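Local coordinates for uncharacterized protein (Pyrococcus abyssi, PDB 5IFF), which acts as a restriction DNA glycosylase, probably excising adenine from its recognition sequence, and binds nonspecific double-stranded DNA as a tetramer, at residues I84-D89 / V188-K192; L93-A97 / L195-I200. The protein carries 2 engineered substitutions. All blocks are in the same frame, centred on the assembly; numbering follows the deposited sequence.

Interaction 1: I84-D89 / V188-K192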
loop_
_atom_site.group_PDB
_atom_site.type_symbol
_atom_site.label_atom_id
_atom_site.label_comp_id
_atom_site.label_asym_id
_atom_site.label_seq_id
_atom_site.Cartn_x
_atom_site.Cartn_y
_atom_site.Cartn_z
ATOM N N ILE A 84 0.303 5.467 -40.704
ATOM C CA ILE A 84 -1.002 5.876 -40.221
ATOM C C ILE A 84 -0.951 7.346 -39.804
ATOM O O ILE A 84 -1.811 8.149 -40.180
ATOM C CB ILE A 84 -1.459 4.968 -39.059
ATOM C CG1 ILE A 84 -1.779 3.556 -39.615
ATOM C CG2 ILE A 84 -2.724 5.517 -38.387
ATOM C CD1 ILE A 84 -1.922 2.469 -38.465
ATOM N N LEU A 85 0.070 7.698 -39.049
ATOM C CA LEU A 85 0.270 9.073 -38.658
ATOM C C LEU A 85 1.439 9.592 -39.535
ATOM O O LEU A 85 2.569 9.086 -39.465
ATOM C CB LEU A 85 0.530 9.141 -37.182
ATOM C CG LEU A 85 0.361 10.450 -36.405
ATOM C CD1 LEU A 85 1.397 11.413 -36.850
ATOM C CD2 LEU A 85 -0.992 11.111 -36.484
ATOM N N THR A 86 1.131 10.524 -40.420
ATOM C CA THR A 86 2.044 10.879 -41.492
ATOM C C THR A 86 3.051 11.917 -41.006
ATOM O O THR A 86 2.886 12.487 -39.921
ATOM C CB THR A 86 1.322 11.486 -42.716
ATOM O OG1 THR A 86 0.636 12.659 -42.283
ATOM C CG2 THR A 86 0.316 10.497 -43.335
ATOM N N TYR A 87 4.064 12.167 -41.819
ATOM C CA TYR A 87 5.002 13.235 -41.454
ATOM C C TYR A 87 4.246 14.527 -41.352
ATOM O O TYR A 87 4.443 15.281 -40.415
ATOM C CB TYR A 87 6.119 13.389 -42.514
ATOM C CG TYR A 87 7.128 12.307 -42.399
ATOM C CD1 TYR A 87 8.209 12.427 -41.518
ATOM C CD2 TYR A 87 6.999 11.139 -43.143
ATOM C CE1 TYR A 87 9.151 11.418 -41.393
ATOM C CE2 TYR A 87 7.934 10.125 -43.029
ATOM C CZ TYR A 87 9.006 10.269 -42.150
ATOM O OH TYR A 87 9.940 9.257 -42.043
ATOM N N ASN A 88 3.345 14.747 -42.328
ATOM C CA ASN A 88 2.600 15.979 -42.334
ATOM C C ASN A 88 1.754 16.118 -41.049
ATOM O O ASN A 88 1.603 17.219 -40.528
ATOM C CB ASN A 88 1.715 16.066 -43.553
ATOM C CG ASN A 88 1.005 17.390 -43.649
ATOM O OD1 ASN A 88 1.576 18.374 -44.065
ATOM N ND2 ASN A 88 -0.249 17.414 -43.294
ATOM N N ASP A 89 1.165 15.000 -40.601
ATOM C CA ASP A 89 0.413 15.011 -39.353
ATOM C C ASP A 89 1.326 15.516 -38.215
ATOM O O ASP A 89 0.905 16.309 -37.342
ATOM C CB ASP A 89 -0.095 13.615 -38.995
ATOM C CG ASP A 89 -1.257 13.150 -39.881
ATOM O OD1 ASP A 89 -1.969 13.966 -40.493
ATOM O OD2 ASP A 89 -1.448 11.921 -39.953
ATOM N N VAL A 188 -6.834 7.556 -35.987
ATOM C CA VAL A 188 -5.784 8.588 -36.013
ATOM C C VAL A 188 -6.151 9.898 -35.333
ATOM O O VAL A 188 -5.302 10.485 -34.704
ATOM C CB VAL A 188 -5.343 9.000 -37.437
ATOM C CG1 VAL A 188 -4.029 9.687 -37.348
ATOM C CG2 VAL A 188 -5.159 7.837 -38.290
ATOM N N ASP A 189 -7.392 10.378 -35.465
ATOM C CA ASP A 189 -7.718 11.664 -34.860
ATOM C C ASP A 189 -7.655 11.607 -33.318
ATOM O O ASP A 189 -7.433 12.624 -32.669
ATOM C CB ASP A 189 -9.089 12.180 -35.321
ATOM C CG ASP A 189 -10.215 11.224 -35.009
ATOM O OD1 ASP A 189 -9.933 10.098 -34.570
ATOM O OD2 ASP A 189 -11.389 11.588 -35.228
ATOM N N LEU A 190 -7.852 10.428 -32.749
ATOM C CA LEU A 190 -7.775 10.284 -31.309
ATOM C C LEU A 190 -6.304 10.460 -30.868
ATOM O O LEU A 190 -6.025 10.977 -29.825
ATOM C CB LEU A 190 -8.234 8.924 -30.849
ATOM C CG LEU A 190 -8.107 8.682 -29.347
ATOM C CD1 LEU A 190 -8.910 9.707 -28.560
ATOM C CD2 LEU A 190 -8.530 7.215 -28.951
ATOM N N MET A 191 -5.392 9.893 -31.625
ATOM C CA MET A 191 -3.976 10.018 -31.289
ATOM C C MET A 191 -3.573 11.472 -31.425
ATOM O O MET A 191 -2.826 11.981 -30.572
ATOM C CB MET A 191 -3.101 9.145 -32.213
ATOM C CG MET A 191 -3.185 7.610 -31.881
ATOM S SD MET A 191 -2.148 6.586 -32.985
ATOM C CE MET A 191 -3.341 6.269 -34.342
ATOM N N LYS A 192 -4.054 12.123 -32.479
ATOM C CA LYS A 192 -3.769 13.545 -32.619
ATOM C C LYS A 192 -4.290 14.363 -31.435
ATOM O O LYS A 192 -3.578 15.198 -30.880
ATOM C CB LYS A 192 -4.373 14.082 -33.881
ATOM C CG LYS A 192 -3.743 13.467 -35.148
ATOM C CD LYS A 192 -4.483 14.080 -36.376
ATOM C CE LYS A 192 -4.000 13.544 -37.721
ATOM N NZ LYS A 192 -4.955 13.944 -38.864
#
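Val188, in the first turn of helix 188-201, sets its two methyls against the residues leading into helix 87-99, whose start is closed by a capping box. Its CG2 presses on CG2 of Ile84 at 3.4 Å, and its CG1 on CD2 of Leu85 at 3.5 Å; both carbon pairs are closer than usual van der Waals contact. The same Leu85 CD2 also touches CG of Lys192, the two side chains meeting at a slant, while the methyl CE of Met191 reaches Ile84 CG2 more loosely, at 4.2 Å. Beyond this apolar patch Lys192, extended past CG, crosses the side chain of Asp89 at about a right angle, so that its CE packs on the carboxylate and NZ and OD1 form a salt bridge, with a weak hydrogen bond 3.4 Å long. Helix 72-81 backs the contact, Ala79 touching Ile84, Leu85 and Met191. What positions Asp89 is the capping box: Thr86, at the N-cap, has OG1 accept from Asp89 N at 2.9 Å. In return, Thr86 N donates to the other carboxylate oxygen, Asp89 OD2, at 3.0 Å, almost straight (172°) but from 43° out of the carboxylate plane.

Interaction 2: L93-A97 / L195-I200; sequences LLKFA and LKAFII
Helices 87-99 and 188-201 run side by side in nearly the same direction here, segments 93-97 and 195-200 crossing at -19° with their axes 10.4 Å apart, a parallel helix pair with strand 140-147 and helices 72-81 and 203-216 packing around it. Phe96 reaches across the gap, its CG anti to the backbone N (chi1 175°), which carries the ring over to the facing helix. Lys196 bends at chi3 to fold over one face of that ring: CE stands 3.8 Å from the ring centroid as a CH-pi contact, and NZ makes a cation-pi interaction 4.6 Å from the same centroid, 20° off the normal. The ring's CE2 meets Ile199 CG2 and its CZ meets Ile200 CG2, both obliquely. An alanine in place of Phe96 is likely to take away the ring face that the lysine lies over and to open a gap beside the two isoleucines. Tyr119 of the second subunit also packs on Phe96, and Phe121 of that subunit on Lys196, which places this side of the pair at a subunit interface. Deeper in, Ile199 CD1 lies 3.9 Å from Ala97 CB. One turn earlier Leu93 forks between two neighbours, its CD2 lying 3.6 Å from Lys196 CG while its CD1 meets Leu195 CD1, also at 3.6 Å.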
loop_
_atom_site.group_PDB
_atom_site.type_symbol
_atom_site.label_atom_id
_atom_site.label_comp_id
_atom_site.label_asym_id
_atom_site.label_seq_id
_atom_site.Cartn_x
_atom_site.Cartn_y
_atom_site.Cartn_z
ATOM N N LEU A 93 1.200 18.921 -35.759
ATOM C CA LEU A 93 1.185 18.906 -34.308
ATOM C C LEU A 93 2.330 19.763 -33.721
ATOM O O LEU A 93 2.153 20.434 -32.699
ATOM C CB LEU A 93 1.287 17.481 -33.800
ATOM C CG LEU A 93 0.002 16.688 -33.995
ATOM C CD1 LEU A 93 0.296 15.202 -33.918
ATOM C CD2 LEU A 93 -0.978 17.158 -32.931
ATOM N N LEU A 94 3.505 19.704 -34.345
ATOM C CA LEU A 94 4.632 20.556 -33.877
ATOM C C LEU A 94 4.289 22.041 -34.025
ATOM O O LEU A 94 4.634 22.877 -33.138
ATOM C CB LEU A 94 5.925 20.205 -34.625
ATOM C CG LEU A 94 6.507 18.813 -34.301
ATOM C CD1 LEU A 94 7.713 18.555 -35.235
ATOM C CD2 LEU A 94 6.898 18.707 -32.856
ATOM N N LYS A 95 3.613 22.378 -35.116
ATOM C CA LYS A 95 3.131 23.745 -35.349
ATOM C C LYS A 95 2.113 24.196 -34.283
ATOM O O LYS A 95 2.123 25.343 -33.835
ATOM C CB LYS A 95 2.471 23.866 -36.715
ATOM C CG LYS A 95 2.237 25.324 -37.141
ATOM C CD LYS A 95 1.797 25.441 -38.621
ATOM C CE LYS A 95 2.553 24.476 -39.548
ATOM N NZ LYS A 95 2.737 24.982 -40.970
ATOM N N PHE A 96 1.199 23.305 -33.950
ATOM C CA PHE A 96 0.235 23.560 -32.870
ATOM C C PHE A 96 0.964 23.869 -31.546
ATOM O O PHE A 96 0.691 24.898 -30.890
ATOM C CB PHE A 96 -0.700 22.354 -32.715
ATOM C CG PHE A 96 -1.666 22.464 -31.545
ATOM C CD1 PHE A 96 -2.759 23.329 -31.608
ATOM C CD2 PHE A 96 -1.470 21.705 -30.405
ATOM C CE1 PHE A 96 -3.674 23.426 -30.541
ATOM C CE2 PHE A 96 -2.372 21.797 -29.323
ATOM C CZ PHE A 96 -3.481 22.669 -29.403
ATOM N N ALA A 97 1.909 23.006 -31.179
ATOM C CA ALA A 97 2.667 23.217 -29.959
ATOM C C ALA A 97 3.400 24.556 -29.948
ATOM O O ALA A 97 3.529 25.164 -28.875
ATOM C CB ALA A 97 3.641 22.077 -29.734
ATOM N N LEU A 195 -2.415 13.899 -28.166
ATOM C CA LEU A 195 -1.136 14.632 -28.186
ATOM C C LEU A 195 -1.427 16.079 -27.933
ATOM O O LEU A 195 -0.758 16.690 -27.126
ATOM C CB LEU A 195 -0.409 14.462 -29.545
ATOM C CG LEU A 195 0.139 13.031 -29.706
ATOM C CD1 LEU A 195 0.462 12.815 -31.231
ATOM C CD2 LEU A 195 1.401 12.736 -28.834
ATOM N N LYS A 196 -2.470 16.606 -28.570
ATOM C CA LYS A 196 -2.843 18.009 -28.337
ATOM C C LYS A 196 -3.275 18.249 -26.902
ATOM O O LYS A 196 -2.979 19.325 -26.332
ATOM C CB LYS A 196 -3.942 18.434 -29.266
ATOM C CG LYS A 196 -3.422 18.567 -30.734
ATOM C CD LYS A 196 -4.582 18.757 -31.725
ATOM C CE LYS A 196 -5.190 20.111 -31.559
ATOM N NZ LYS A 196 -5.905 20.498 -32.815
ATOM N N ALA A 197 -3.972 17.270 -26.321
ATOM C CA ALA A 197 -4.346 17.367 -24.896
ATOM C C ALA A 197 -3.100 17.534 -23.996
ATOM O O ALA A 197 -3.056 18.409 -23.117
ATOM C CB ALA A 197 -5.179 16.130 -24.467
ATOM N N PHE A 198 -2.081 16.706 -24.193
ATOM C CA PHE A 198 -0.916 16.813 -23.370
ATOM C C PHE A 198 -0.190 18.151 -23.603
ATOM O O PHE A 198 0.370 18.749 -22.660
ATOM C CB PHE A 198 0.026 15.613 -23.637
ATOM C CG PHE A 198 -0.343 14.386 -22.857
ATOM C CD1 PHE A 198 -0.212 14.384 -21.458
ATOM C CD2 PHE A 198 -0.843 13.239 -23.489
ATOM C CE1 PHE A 198 -0.537 13.232 -20.690
ATOM C CE2 PHE A 198 -1.193 12.091 -22.736
ATOM C CZ PHE A 198 -1.038 12.086 -21.345
ATOM N N ILE A 199 -0.203 18.607 -24.857
ATOM C CA ILE A 199 0.423 19.860 -25.225
ATOM C C ILE A 199 -0.226 21.046 -24.468
ATOM O O ILE A 199 0.498 21.945 -24.031
ATOM C CB ILE A 199 0.355 20.068 -26.756
ATOM C CG1 ILE A 199 1.431 19.208 -27.417
ATOM C CG2 ILE A 199 0.558 21.531 -27.145
ATOM C CD1 ILE A 199 1.253 19.137 -28.935
ATOM N N ILE A 200 -1.554 21.028 -24.277
ATOM C CA ILE A 200 -2.211 22.169 -23.606
ATOM C C ILE A 200 -2.348 21.954 -22.073
ATOM O O ILE A 200 -2.701 22.877 -21.349
ATOM C CB ILE A 200 -3.576 22.479 -24.188
ATOM C CG1 ILE A 200 -4.574 21.340 -23.916
ATOM C CG2 ILE A 200 -3.449 22.804 -25.679
ATOM C CD1 ILE A 200 -6.042 21.810 -24.014
#

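Overall arrangement
Interactions 1 and 2 are successive stations along the same two helices, 87-99 and 188-201, with centres 12 Å apart. They meet where Lys192 O of the first packs on Leu93 CD2 of the second, at 3.8 Å. Interaction 1 is partly buried, joins the beginnings of the helices and touches no other subunit; interaction 2 is buried and reaches the second subunit. Neither includes a residue of the adenine site, but both lie near it, though no adenine is bound to this chain: the side chain of Met191 is about 8 Å from that of Ile60, and that of Ile200 about 7 Å from that of Val158. The bound DNA is farther, about 19 Å and 15 Å from the nearest atoms of interactions 1 and 2.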